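Local coordinates for Slr0280 protein (Synechocystis sp., PDB 5H3K) that is of unknown function but carries a domain of the phosphodiester glycosidase family and so may hydrolyse sugar phosphodiesters, at residues A[80-85]-A[279-284]; A[100-105]-A[123-128]; A[298-301]-A[306-309]; A[54-59]-A[65-70]. All coordinates share one frame; numbering follows the deposited sequence.

How the contacts relate
Contacts 4 and 2 and the 80-85 side of contact 1 share one mixed sheet. Strand 75-81 runs between strands 61-72 and 122-126; the centre of contact 1 is about 17 Å from that of contact 4 and about 11 Å from that of contact 2, and the centres of contacts 2 and 4 are about 15 Å apart. A salt bridge joins contacts 1 and 2 (Asp-82 OD2 to Arg-123 NH1, 2.9 Å). Contact 1 also steps across to an eight-stranded sheet, where strand 279-288 pairs with strand 291-300 and so leads to contact 3 (Thr-280 O to Thr-299 N, 2.8 Å, probably hydrogen-bonded). Contacts 3 and 4 are farthest apart, with centres about 26 Å from each other.

Contact 1 (A[80-85]-A[279-284]); sequences LGDTGA and ITWQQR
Asp-82, whose OD2 lies at the edge of the Trp-281 indole, 4.5 Å from CZ3 and near the ring plane, has its carboxylate gripped on both oxygens. OD1 accepts from the indole nitrogen of Trp-275 and, weakly, from the backbone N of Thr-83 next door (2.8 Å, N-H...O only 125°), while OD2 pairs with Arg-123. The acid stands at the first turn of helix 82-89, right after the N-cap Gly-81, whose O takes the bond from Ala-85 N (2.8 Å).

The tighter touch is apolar. Thr-83 sends its methyl CG2 obliquely against the far corner of the indole, 3.9 Å from Trp-281 CZ3. With OG1 set between the backbone N and the carbonyl carbon (chi1 52°), the hydroxyl turns off to the carbonyl of Leu-586 and leaves CG2 for the ring. Met-86 of the same helix and Ile-273 of strand 271-276 also cover this tryptophan.

No hydrogen bond crosses between 80-85 and 279-284. The start of the helix that follows strand 75-81 thus meets a strand of another sheet through a methyl and an aromatic ring, while the buried carboxylate, held by Arg-123 and close to the helix N-terminus, probably stays charged.

Contact 2 (A[100-105]-A[123-128]); sequences NQQPVQ and RYLDVT
Arg-123 reaches across to Gln-102 between the first and third strands of an antiparallel meander, 101-105, 112-119 and 122-126. The middle strand pairs with both, and the short strands 101-105 and 123-126 approach to an axis distance of 8.4 Å, their directions 59° apart.

Gln-102 OE1 is the acceptor shared by two donors. Arg-123 NH1 meets it at 2.8 Å with a fairly straight bond (155°), and NH2 at 3.1 Å, more bent. The oxygen lies almost exactly in the guanidinium plane, yet the amide stands nearly upright to that plane, and both nitrogens come in somewhat tilted from the plane of the carbonyl. Neither nitrogen is spent there: NH1 also bridges to Asp-82, and NH2 bonds to the carbonyl of Pro-99. At the other end of the amide, Gln-102 NE2 gives one bond to Pro-103 O (2.8 Å) and another to Leu-94 O, which fixes which way round the amide sits.

With its CG anti to the backbone N (chi1 -175°) and a bend at the next torsion, Gln-102 lays its aliphatic part on Leu-125 before the amide turns to the arginine. A leucine in place of Gln-102 would probably leave Arg-123 without this shared oxygen and the Leu-94 carbonyl without this donor, in a buried setting.

Leu-125 CD2 serves both residues: it packs 3.6 Å from Gln-102 CB and sits 4.0 Å above the guanidinium plane of Arg-123, displaced toward the rim.

Contact 3 (A[298-301]-A[306-309]); sequences VTIN and GISL
Ile-300 and Ile-307 make the tight part of this contact, meeting branch to branch: CG2 of Ile-300 lies 3.7 Å from CG2 of Ile-307 and 3.9 Å from its CD1. Both residues carry CG2 anti to the backbone N (Ile-300 chi1 -62°, measured to CG1), which leaves the short branch of each pointing across the gap. The longer arm of Ile-307, extended at its second torsion, brings CD1 to 3.6 Å from Asn-301 O. The core continues beyond the pair: Val-607 packs on Ile-300, and Ile-279 on Ile-307.

The two strands form a beta-arch. The chain leaves strand 291-300 of the eight-stranded sheet, turns through four residues and enters strand 307-313 of another sheet, paired there with strand 600-609. No hydrogen bond passes between 298-301 and 306-309; the CA atoms of Asn-301 and Ile-307, the nearest across, are 7.8 Å apart, and side chains fill the space.

Away from the isoleucines the fit slackens. Leu-309 turns toward the same interior, but its CD1 stays 4.7 Å from Ile-300 CG2. On the partly exposed side, Asn-301 starts its side chain away from 306-309 and uses OD1 to accept from the backbone N of Arg-303 in the turn. Ser-308 also starts away from the other segment and touches Phe-608 and Asp-375.

Contact 4 (A[54-59]-A[65-70]); sequences NQISID and VAWGQW
Ile-56 and Val-65 pack where the beta hairpin of strands 55-58 and 61-72 opens out: the chain turns a corner at Asn-54, and the short segments cross at 101°.

The apolar contacts belong to Ile-56. Its CG1 lies between the backbone N and the carbonyl carbon (chi1 61°), and from there the side chain crosses Val-65 at a slant, CD1 of Ile-56 3.6 Å from CG2 of the valine. The other branch, CG2, comes up obliquely to Trp-67, 4.1 Å from CD1. Leu-89 and Phe-88 of helix 82-89 cover the isoleucine and the valine respectively. With an alanine here, both branches of Ile-56 gone, a gap would probably open beside Val-65 and Leu-89, and Trp-67 would lose its contact with CG2.

Backbone bonding is poor at the corner. Val-65 N gives Asn-54 O a weak bond of 3.1 Å, bent to 120°. Val-65 O, another acceptor, is also close to that oxygen at 3.3 Å. Regular pairing resumes farther along the hairpin, where Ile-56 bonds to Tyr-63.

The polar side-chain groups are taken up by Asn-142, just before strand 143-145. Trp-67 NE1 donates to Asn-142 O, and Asn-54 OD1 accepts from the amide of the same residue. Gln-55 O approaches the indole obliquely, 3.0 Å from Trp-67 NE1. At the corner itself the two segments come so close that Asn-54 CA lies 4.2 Å from Ala-66 CA.

Contact 1 (A[80-85]-A[279-284])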
loop_
_atom_site.group_PDB
_atom_site.type_symbol
_atom_site.label_atom_id
_atom_site.label_comp_id
_atom_site.label_asym_id
_atom_site.label_seq_id
_atom_site.Cartn_x
_atom_site.Cartn_y
_atom_site.Cartn_z
ATOM N N LEU A 80 -2.553 -21.034 6.180
ATOM C CA LEU A 80 -2.988 -19.661 6.439
ATOM C C LEU A 80 -1.993 -18.713 5.774
ATOM O O LEU A 80 -0.793 -18.976 5.789
ATOM C CB LEU A 80 -2.984 -19.377 7.942
ATOM C CG LEU A 80 -3.768 -20.324 8.845
ATOM C CD1 LEU A 80 -3.780 -19.784 10.259
ATOM C CD2 LEU A 80 -5.169 -20.474 8.335
ATOM N N GLY A 81 -2.480 -17.617 5.195
ATOM C CA GLY A 81 -1.580 -16.585 4.689
ATOM C C GLY A 81 -0.569 -16.185 5.747
ATOM O O GLY A 81 -0.948 -15.903 6.892
ATOM N N ASP A 82 0.714 -16.187 5.390
ATOM C CA ASP A 82 1.764 -16.035 6.395
ATOM C C ASP A 82 1.677 -14.741 7.197
ATOM O O ASP A 82 1.756 -14.754 8.434
ATOM C CB ASP A 82 3.178 -16.268 5.792
ATOM C CG ASP A 82 3.622 -15.202 4.784
ATOM O OD1 ASP A 82 2.799 -14.461 4.181
ATOM O OD2 ASP A 82 4.855 -15.124 4.579
ATOM N N THR A 83 1.480 -13.627 6.498
ATOM C CA THR A 83 1.419 -12.340 7.175
ATOM C C THR A 83 0.150 -12.266 8.017
ATOM O O THR A 83 0.101 -11.557 9.032
ATOM C CB THR A 83 1.513 -11.169 6.173
ATOM O OG1 THR A 83 0.543 -11.344 5.135
ATOM C CG2 THR A 83 2.891 -11.125 5.539
ATOM N N GLY A 84 -0.866 -13.021 7.612
ATOM C CA GLY A 84 -2.106 -13.099 8.371
ATOM C C GLY A 84 -1.946 -13.937 9.626
ATOM O O GLY A 84 -2.421 -13.559 10.701
ATOM N N ALA A 85 -1.259 -15.071 9.505
ATOM C CA ALA A 85 -1.010 -15.921 10.671
ATOM C C ALA A 85 -0.158 -15.165 11.684
ATOM O O ALA A 85 -0.376 -15.262 12.896
ATOM C CB ALA A 85 -0.330 -17.219 10.260
ATOM N N ILE A 279 10.608 -12.307 -4.748
ATOM C CA ILE A 279 10.107 -11.342 -3.757
ATOM C C ILE A 279 10.684 -11.573 -2.360
ATOM O O ILE A 279 10.534 -12.659 -1.788
ATOM C CB ILE A 279 8.568 -11.360 -3.649
ATOM C CG1 ILE A 279 7.915 -10.996 -4.986
ATOM C CG2 ILE A 279 8.108 -10.380 -2.560
ATOM C CD1 ILE A 279 6.405 -10.994 -4.961
ATOM N N THR A 280 11.317 -10.543 -1.806
ATOM C CA THR A 280 11.909 -10.606 -0.468
ATOM C C THR A 280 11.431 -9.466 0.431
ATOM O O THR A 280 11.467 -8.294 0.038
ATOM C CB THR A 280 13.432 -10.570 -0.561
ATOM O OG1 THR A 280 13.865 -11.656 -1.386
ATOM C CG2 THR A 280 14.070 -10.704 0.821
ATOM N N TRP A 281 10.982 -9.820 1.637
ATOM C CA TRP A 281 10.469 -8.858 2.618
ATOM C C TRP A 281 11.523 -8.646 3.713
ATOM O O TRP A 281 12.060 -9.614 4.248
ATOM C CB TRP A 281 9.132 -9.401 3.174
ATOM C CG TRP A 281 8.695 -8.969 4.556
ATOM C CD1 TRP A 281 8.929 -7.781 5.181
ATOM C CD2 TRP A 281 7.919 -9.758 5.471
ATOM N NE1 TRP A 281 8.337 -7.778 6.428
ATOM C CE2 TRP A 281 7.725 -8.978 6.630
ATOM C CE3 TRP A 281 7.373 -11.034 5.409
ATOM C CZ2 TRP A 281 6.999 -9.453 7.727
ATOM C CZ3 TRP A 281 6.655 -11.504 6.504
ATOM C CH2 TRP A 281 6.473 -10.713 7.642
ATOM N N GLN A 282 11.862 -7.389 4.017
ATOM C CA GLN A 282 12.829 -7.123 5.078
ATOM C C GLN A 282 12.342 -6.058 6.023
ATOM O O GLN A 282 11.666 -5.112 5.609
ATOM C CB GLN A 282 14.193 -6.704 4.504
ATOM C CG GLN A 282 14.851 -7.783 3.669
ATOM C CD GLN A 282 15.996 -7.257 2.826
ATOM O OE1 GLN A 282 15.855 -7.040 1.615
ATOM N NE2 GLN A 282 17.139 -7.059 3.458
ATOM N N GLN A 283 12.680 -6.231 7.300
ATOM C CA GLN A 283 12.517 -5.185 8.302
ATOM C C GLN A 283 13.926 -4.871 8.809
ATOM O O GLN A 283 14.657 -5.782 9.200
ATOM C CB GLN A 283 11.599 -5.645 9.438
ATOM C CG GLN A 283 11.353 -4.591 10.501
ATOM C CD GLN A 283 10.620 -3.376 9.956
ATOM O OE1 GLN A 283 9.703 -3.512 9.130
ATOM N NE2 GLN A 283 11.025 -2.173 10.402
ATOM N N ARG A 284 14.311 -3.600 8.770
ATOM C CA ARG A 284 15.687 -3.181 9.047
ATOM C C ARG A 284 15.706 -1.876 9.816
ATOM O O ARG A 284 14.723 -1.131 9.815
ATOM C CB ARG A 284 16.434 -2.935 7.728
ATOM C CG ARG A 284 16.997 -4.168 7.051
ATOM C CD ARG A 284 17.640 -3.801 5.720
ATOM N NE ARG A 284 16.646 -3.601 4.664
ATOM C CZ ARG A 284 16.950 -3.475 3.380
ATOM N NH1 ARG A 284 15.991 -3.303 2.480
ATOM N NH2 ARG A 284 18.221 -3.527 3.007
#

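Contact 2 (A[100-105]-A[123-128])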
loop_
_atom_site.group_PDB
_atom_site.type_symbol
_atom_site.label_atom_id
_atom_site.label_comp_id
_atom_site.label_asym_id
_atom_site.label_seq_id
_atom_site.Cartn_x
_atom_site.Cartn_y
_atom_site.Cartn_z
ATOM N N ASN A 100 9.821 -21.920 0.187
ATOM C CA ASN A 100 8.863 -22.974 0.506
ATOM C C ASN A 100 8.944 -23.481 1.957
ATOM O O ASN A 100 8.184 -24.369 2.337
ATOM C CB ASN A 100 8.957 -24.135 -0.498
ATOM C CG ASN A 100 10.244 -24.931 -0.361
ATOM O OD1 ASN A 100 11.169 -24.526 0.339
ATOM N ND2 ASN A 100 10.309 -26.070 -1.040
ATOM N N GLN A 101 9.849 -22.902 2.749
ATOM C CA GLN A 101 10.051 -23.265 4.157
ATOM C C GLN A 101 9.900 -22.038 5.043
ATOM O O GLN A 101 10.397 -20.964 4.708
ATOM C CB GLN A 101 11.465 -23.804 4.365
ATOM C CG GLN A 101 11.799 -25.027 3.544
ATOM C CD GLN A 101 10.969 -26.226 3.949
ATOM O OE1 GLN A 101 9.855 -26.423 3.453
ATOM N NE2 GLN A 101 11.502 -27.032 4.866
ATOM N N GLN A 102 9.234 -22.189 6.184
ATOM C CA GLN A 102 9.075 -21.064 7.100
ATOM C C GLN A 102 9.236 -21.516 8.538
ATOM O O GLN A 102 8.307 -22.074 9.108
ATOM C CB GLN A 102 7.694 -20.423 6.927
ATOM C CG GLN A 102 7.525 -19.171 7.778
ATOM C CD GLN A 102 8.657 -18.188 7.559
ATOM O OE1 GLN A 102 8.825 -17.663 6.463
ATOM N NE2 GLN A 102 9.443 -17.934 8.602
ATOM N N PRO A 103 10.422 -21.302 9.118
ATOM C CA PRO A 103 10.598 -21.528 10.558
ATOM C C PRO A 103 9.816 -20.510 11.396
ATOM O O PRO A 103 9.771 -19.315 11.072
ATOM C CB PRO A 103 12.107 -21.369 10.768
ATOM C CG PRO A 103 12.612 -20.633 9.551
ATOM C CD PRO A 103 11.688 -20.995 8.429
ATOM N N VAL A 104 9.186 -20.993 12.461
ATOM C CA VAL A 104 8.322 -20.150 13.286
ATOM C C VAL A 104 8.552 -20.445 14.765
ATOM O O VAL A 104 9.064 -21.510 15.119
ATOM C CB VAL A 104 6.812 -20.344 12.953
ATOM C CG1 VAL A 104 6.496 -19.966 11.487
ATOM C CG2 VAL A 104 6.358 -21.778 13.254
ATOM N N GLN A 105 8.198 -19.488 15.619
ATOM C CA GLN A 105 8.136 -19.716 17.060
ATOM C C GLN A 105 6.754 -19.322 17.558
ATOM O O GLN A 105 6.270 -18.227 17.264
ATOM C CB GLN A 105 9.217 -18.921 17.804
ATOM C CG GLN A 105 10.607 -19.552 17.775
ATOM C CD GLN A 105 10.723 -20.802 18.657
ATOM O OE1 GLN A 105 9.931 -21.741 18.539
ATOM N NE2 GLN A 105 11.720 -20.813 19.544
ATOM N N ARG A 123 0.916 -16.354 0.322
ATOM C CA ARG A 123 1.858 -17.417 0.689
ATOM C C ARG A 123 1.281 -18.158 1.896
ATOM O O ARG A 123 1.268 -17.632 3.014
ATOM C CB ARG A 123 3.205 -16.797 1.055
ATOM C CG ARG A 123 4.272 -17.790 1.516
ATOM C CD ARG A 123 5.515 -17.044 1.962
ATOM N NE ARG A 123 6.656 -17.916 2.258
ATOM C CZ ARG A 123 7.299 -17.943 3.424
ATOM N NH1 ARG A 123 6.915 -17.152 4.420
ATOM N NH2 ARG A 123 8.336 -18.755 3.597
ATOM N N TYR A 124 0.819 -19.385 1.685
ATOM C CA TYR A 124 0.128 -20.139 2.741
ATOM C C TYR A 124 1.083 -21.003 3.564
ATOM O O TYR A 124 1.897 -21.742 3.004
ATOM C CB TYR A 124 -0.980 -21.008 2.132
ATOM C CG TYR A 124 -2.079 -20.193 1.491
ATOM C CD1 TYR A 124 -3.199 -19.809 2.215
ATOM C CD2 TYR A 124 -1.983 -19.779 0.165
ATOM C CE1 TYR A 124 -4.200 -19.048 1.631
ATOM C CE2 TYR A 124 -2.973 -19.020 -0.421
ATOM C CZ TYR A 124 -4.081 -18.661 0.312
ATOM O OH TYR A 124 -5.067 -17.898 -0.285
ATOM N N LEU A 125 0.996 -20.886 4.889
ATOM C CA LEU A 125 1.789 -21.724 5.790
ATOM C C LEU A 125 0.950 -22.906 6.270
ATOM O O LEU A 125 -0.162 -22.727 6.757
ATOM C CB LEU A 125 2.301 -20.919 7.001
ATOM C CG LEU A 125 3.155 -19.660 6.774
ATOM C CD1 LEU A 125 3.639 -19.066 8.107
ATOM C CD2 LEU A 125 4.346 -19.916 5.849
ATOM N N ASP A 126 1.480 -24.117 6.123
ATOM C CA ASP A 126 0.771 -25.328 6.552
ATOM C C ASP A 126 0.849 -25.425 8.075
ATOM O O ASP A 126 1.896 -25.776 8.636
ATOM C CB ASP A 126 1.395 -26.559 5.876
ATOM C CG ASP A 126 0.645 -27.857 6.178
ATOM O OD1 ASP A 126 0.043 -27.982 7.264
ATOM O OD2 ASP A 126 0.672 -28.769 5.321
ATOM N N VAL A 127 -0.256 -25.096 8.742
ATOM C CA VAL A 127 -0.280 -25.041 10.206
ATOM C C VAL A 127 -0.903 -26.295 10.827
ATOM O O VAL A 127 -1.169 -26.329 12.031
ATOM C CB VAL A 127 -1.038 -23.788 10.720
ATOM C CG1 VAL A 127 -0.346 -22.510 10.238
ATOM C CG2 VAL A 127 -2.495 -23.824 10.275
ATOM N N THR A 128 -1.115 -27.320 10.001
ATOM C CA THR A 128 -1.796 -28.547 10.434
ATOM C C THR A 128 -1.130 -29.207 11.641
ATOM O O THR A 128 -1.796 -29.522 12.629
ATOM C CB THR A 128 -1.892 -29.579 9.289
ATOM O OG1 THR A 128 -2.315 -28.926 8.089
ATOM C CG2 THR A 128 -2.893 -30.672 9.633
#

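Contact 3 (A[298-301]-A[306-309])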
loop_
_atom_site.group_PDB
_atom_site.type_symbol
_atom_site.label_atom_id
_atom_site.label_comp_id
_atom_site.label_asym_id
_atom_site.label_seq_id
_atom_site.Cartn_x
_atom_site.Cartn_y
_atom_site.Cartn_z
ATOM N N VAL A 298 9.916 -4.245 0.580
ATOM C CA VAL A 298 9.693 -5.458 -0.187
ATOM C C VAL A 298 10.436 -5.263 -1.484
ATOM O O VAL A 298 10.262 -4.247 -2.166
ATOM C CB VAL A 298 8.222 -5.732 -0.450
ATOM C CG1 VAL A 298 8.083 -6.968 -1.311
ATOM C CG2 VAL A 298 7.471 -5.905 0.872
ATOM N N THR A 299 11.298 -6.221 -1.802
ATOM C CA THR A 299 12.140 -6.117 -2.983
ATOM C C THR A 299 11.669 -7.141 -4.006
ATOM O O THR A 299 11.463 -8.316 -3.686
ATOM C CB THR A 299 13.631 -6.327 -2.643
ATOM O OG1 THR A 299 14.066 -5.296 -1.741
ATOM C CG2 THR A 299 14.478 -6.267 -3.915
ATOM N N ILE A 300 11.477 -6.687 -5.235
ATOM C CA ILE A 300 10.847 -7.504 -6.256
ATOM C C ILE A 300 11.738 -7.528 -7.486
ATOM O O ILE A 300 12.149 -6.475 -7.971
ATOM C CB ILE A 300 9.474 -6.917 -6.675
ATOM C CG1 ILE A 300 8.493 -6.876 -5.494
ATOM C CG2 ILE A 300 8.882 -7.706 -7.831
ATOM C CD1 ILE A 300 8.233 -5.461 -4.970
ATOM N N ASN A 301 12.050 -8.728 -7.976
ATOM C CA ASN A 301 12.744 -8.868 -9.252
ATOM C C ASN A 301 11.713 -8.881 -10.370
ATOM O O ASN A 301 11.037 -9.887 -10.576
ATOM C CB ASN A 301 13.570 -10.160 -9.271
ATOM C CG ASN A 301 14.322 -10.354 -10.590
ATOM O OD1 ASN A 301 14.116 -9.614 -11.561
ATOM N ND2 ASN A 301 15.186 -11.360 -10.628
ATOM N N GLY A 306 6.373 -14.338 -14.536
ATOM C CA GLY A 306 5.031 -14.184 -14.016
ATOM C C GLY A 306 4.818 -12.989 -13.099
ATOM O O GLY A 306 3.697 -12.784 -12.624
ATOM N N ILE A 307 5.868 -12.212 -12.840
ATOM C CA ILE A 307 5.721 -11.009 -12.011
ATOM C C ILE A 307 5.383 -9.800 -12.863
ATOM O O ILE A 307 6.049 -9.537 -13.870
ATOM C CB ILE A 307 6.980 -10.710 -11.182
ATOM C CG1 ILE A 307 7.145 -11.770 -10.090
ATOM C CG2 ILE A 307 6.905 -9.300 -10.561
ATOM C CD1 ILE A 307 8.143 -11.397 -9.010
ATOM N N SER A 308 4.349 -9.060 -12.458
ATOM C CA SER A 308 4.010 -7.812 -13.126
ATOM C C SER A 308 3.633 -6.781 -12.077
ATOM O O SER A 308 3.318 -7.134 -10.936
ATOM C CB SER A 308 2.870 -7.995 -14.131
ATOM O OG SER A 308 1.714 -8.543 -13.524
ATOM N N LEU A 309 3.715 -5.509 -12.458
ATOM C CA LEU A 309 3.249 -4.428 -11.601
ATOM C C LEU A 309 2.145 -3.661 -12.324
ATOM O O LEU A 309 2.189 -3.485 -13.546
ATOM C CB LEU A 309 4.385 -3.482 -11.192
ATOM C CG LEU A 309 5.344 -3.938 -10.086
ATOM C CD1 LEU A 309 6.242 -5.038 -10.592
ATOM C CD2 LEU A 309 6.192 -2.772 -9.597
#

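Contact 4 (A[54-59]-A[65-70])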
loop_
_atom_site.group_PDB
_atom_site.type_symbol
_atom_site.label_atom_id
_atom_site.label_comp_id
_atom_site.label_asym_id
_atom_site.label_seq_id
_atom_site.Cartn_x
_atom_site.Cartn_y
_atom_site.Cartn_z
ATOM N N ASN A 54 -11.407 -16.071 3.113
ATOM C CA ASN A 54 -10.652 -14.875 3.484
ATOM C C ASN A 54 -10.888 -14.443 4.935
ATOM O O ASN A 54 -10.458 -13.364 5.344
ATOM C CB ASN A 54 -10.959 -13.727 2.510
ATOM C CG ASN A 54 -12.420 -13.307 2.548
ATOM O OD1 ASN A 54 -13.257 -13.991 3.135
ATOM N ND2 ASN A 54 -12.733 -12.180 1.921
ATOM N N GLN A 55 -11.562 -15.293 5.712
ATOM C CA GLN A 55 -11.823 -15.017 7.122
ATOM C C GLN A 55 -11.490 -16.210 8.011
ATOM O O GLN A 55 -11.697 -17.361 7.631
ATOM C CB GLN A 55 -13.301 -14.681 7.332
ATOM C CG GLN A 55 -13.854 -13.611 6.404
ATOM C CD GLN A 55 -14.315 -12.396 7.156
ATOM O OE1 GLN A 55 -15.479 -12.294 7.547
ATOM N NE2 GLN A 55 -13.398 -11.465 7.385
ATOM N N ILE A 56 -10.989 -15.921 9.206
ATOM C CA ILE A 56 -10.874 -16.928 10.252
ATOM C C ILE A 56 -11.676 -16.419 11.434
ATOM O O ILE A 56 -11.862 -15.205 11.587
ATOM C CB ILE A 56 -9.409 -17.218 10.652
ATOM C CG1 ILE A 56 -8.713 -15.968 11.195
ATOM C CG2 ILE A 56 -8.638 -17.784 9.464
ATOM C CD1 ILE A 56 -7.354 -16.266 11.844
ATOM N N SER A 57 -12.179 -17.335 12.255
ATOM C CA SER A 57 -12.966 -16.944 13.416
ATOM C C SER A 57 -12.268 -17.381 14.691
ATOM O O SER A 57 -11.839 -18.526 14.808
ATOM C CB SER A 57 -14.361 -17.554 13.342
ATOM O OG SER A 57 -15.108 -17.166 14.476
ATOM N N ILE A 58 -12.132 -16.455 15.640
ATOM C CA ILE A 58 -11.526 -16.739 16.936
ATOM C C ILE A 58 -12.424 -16.183 18.038
ATOM O O ILE A 58 -12.691 -14.977 18.068
ATOM C CB ILE A 58 -10.149 -16.061 17.077
ATOM C CG1 ILE A 58 -9.184 -16.540 15.986
ATOM C CG2 ILE A 58 -9.570 -16.331 18.450
ATOM C CD1 ILE A 58 -7.814 -15.870 16.048
ATOM N N ASP A 59 -12.881 -17.050 18.939
ATOM C CA ASP A 59 -13.798 -16.636 20.005
ATOM C C ASP A 59 -15.008 -15.870 19.444
ATOM O O ASP A 59 -15.416 -14.855 19.993
ATOM C CB ASP A 59 -13.058 -15.803 21.065
ATOM C CG ASP A 59 -13.884 -15.580 22.325
ATOM O OD1 ASP A 59 -14.898 -16.293 22.505
ATOM O OD2 ASP A 59 -13.519 -14.698 23.138
ATOM N N VAL A 65 -8.116 -13.069 7.303
ATOM C CA VAL A 65 -6.946 -13.915 7.104
ATOM C C VAL A 65 -7.240 -14.914 5.989
ATOM O O VAL A 65 -8.232 -15.649 6.061
ATOM C CB VAL A 65 -6.565 -14.704 8.381
ATOM C CG1 VAL A 65 -5.414 -15.670 8.082
ATOM C CG2 VAL A 65 -6.192 -13.767 9.518
ATOM N N ALA A 66 -6.393 -14.946 4.961
ATOM C CA ALA A 66 -6.580 -15.911 3.882
ATOM C C ALA A 66 -6.263 -17.321 4.381
ATOM O O ALA A 66 -5.275 -17.534 5.090
ATOM C CB ALA A 66 -5.695 -15.556 2.688
ATOM N N TRP A 67 -7.100 -18.284 4.012
ATOM C CA TRP A 67 -6.833 -19.678 4.345
ATOM C C TRP A 67 -7.211 -20.581 3.182
ATOM O O TRP A 67 -8.013 -20.210 2.312
ATOM C CB TRP A 67 -7.587 -20.099 5.615
ATOM C CG TRP A 67 -9.053 -20.018 5.447
ATOM C CD1 TRP A 67 -9.846 -18.938 5.688
ATOM C CD2 TRP A 67 -9.921 -21.062 4.982
ATOM N NE1 TRP A 67 -11.154 -19.242 5.398
ATOM C CE2 TRP A 67 -11.228 -20.539 4.966
ATOM C CE3 TRP A 67 -9.718 -22.385 4.580
ATOM C CZ2 TRP A 67 -12.331 -21.297 4.559
ATOM C CZ3 TRP A 67 -10.815 -23.136 4.181
ATOM C CH2 TRP A 67 -12.101 -22.586 4.168
ATOM N N GLY A 68 -6.607 -21.761 3.161
ATOM C CA GLY A 68 -6.957 -22.779 2.190
ATOM C C GLY A 68 -6.694 -24.159 2.762
ATOM O O GLY A 68 -5.819 -24.330 3.616
ATOM N N GLN A 69 -7.465 -25.142 2.306
ATOM C CA GLN A 69 -7.272 -26.522 2.723
ATOM C C GLN A 69 -7.087 -27.400 1.501
ATOM O O GLN A 69 -7.742 -27.195 0.476
ATOM C CB GLN A 69 -8.455 -27.011 3.571
ATOM C CG GLN A 69 -8.441 -26.488 4.995
ATOM C CD GLN A 69 -9.634 -26.958 5.813
ATOM O OE1 GLN A 69 -10.730 -27.156 5.284
ATOM N NE2 GLN A 69 -9.421 -27.141 7.113
ATOM N N TRP A 70 -6.181 -28.367 1.611
ATOM C CA TRP A 70 -5.898 -29.261 0.499
ATOM C C TRP A 70 -5.562 -30.670 0.976
ATOM O O TRP A 70 -5.402 -30.912 2.174
ATOM C CB TRP A 70 -4.758 -28.710 -0.367
ATOM C CG TRP A 70 -3.437 -28.639 0.339
ATOM C CD1 TRP A 70 -2.444 -29.574 0.319
ATOM C CD2 TRP A 70 -2.964 -27.569 1.165
ATOM N NE1 TRP A 70 -1.378 -29.150 1.077
ATOM C CE2 TRP A 70 -1.676 -27.926 1.616
ATOM C CE3 TRP A 70 -3.511 -26.350 1.581
ATOM C CZ2 TRP A 70 -0.918 -27.100 2.453
ATOM C CZ3 TRP A 70 -2.755 -25.530 2.414
ATOM C CH2 TRP A 70 -1.476 -25.910 2.839
#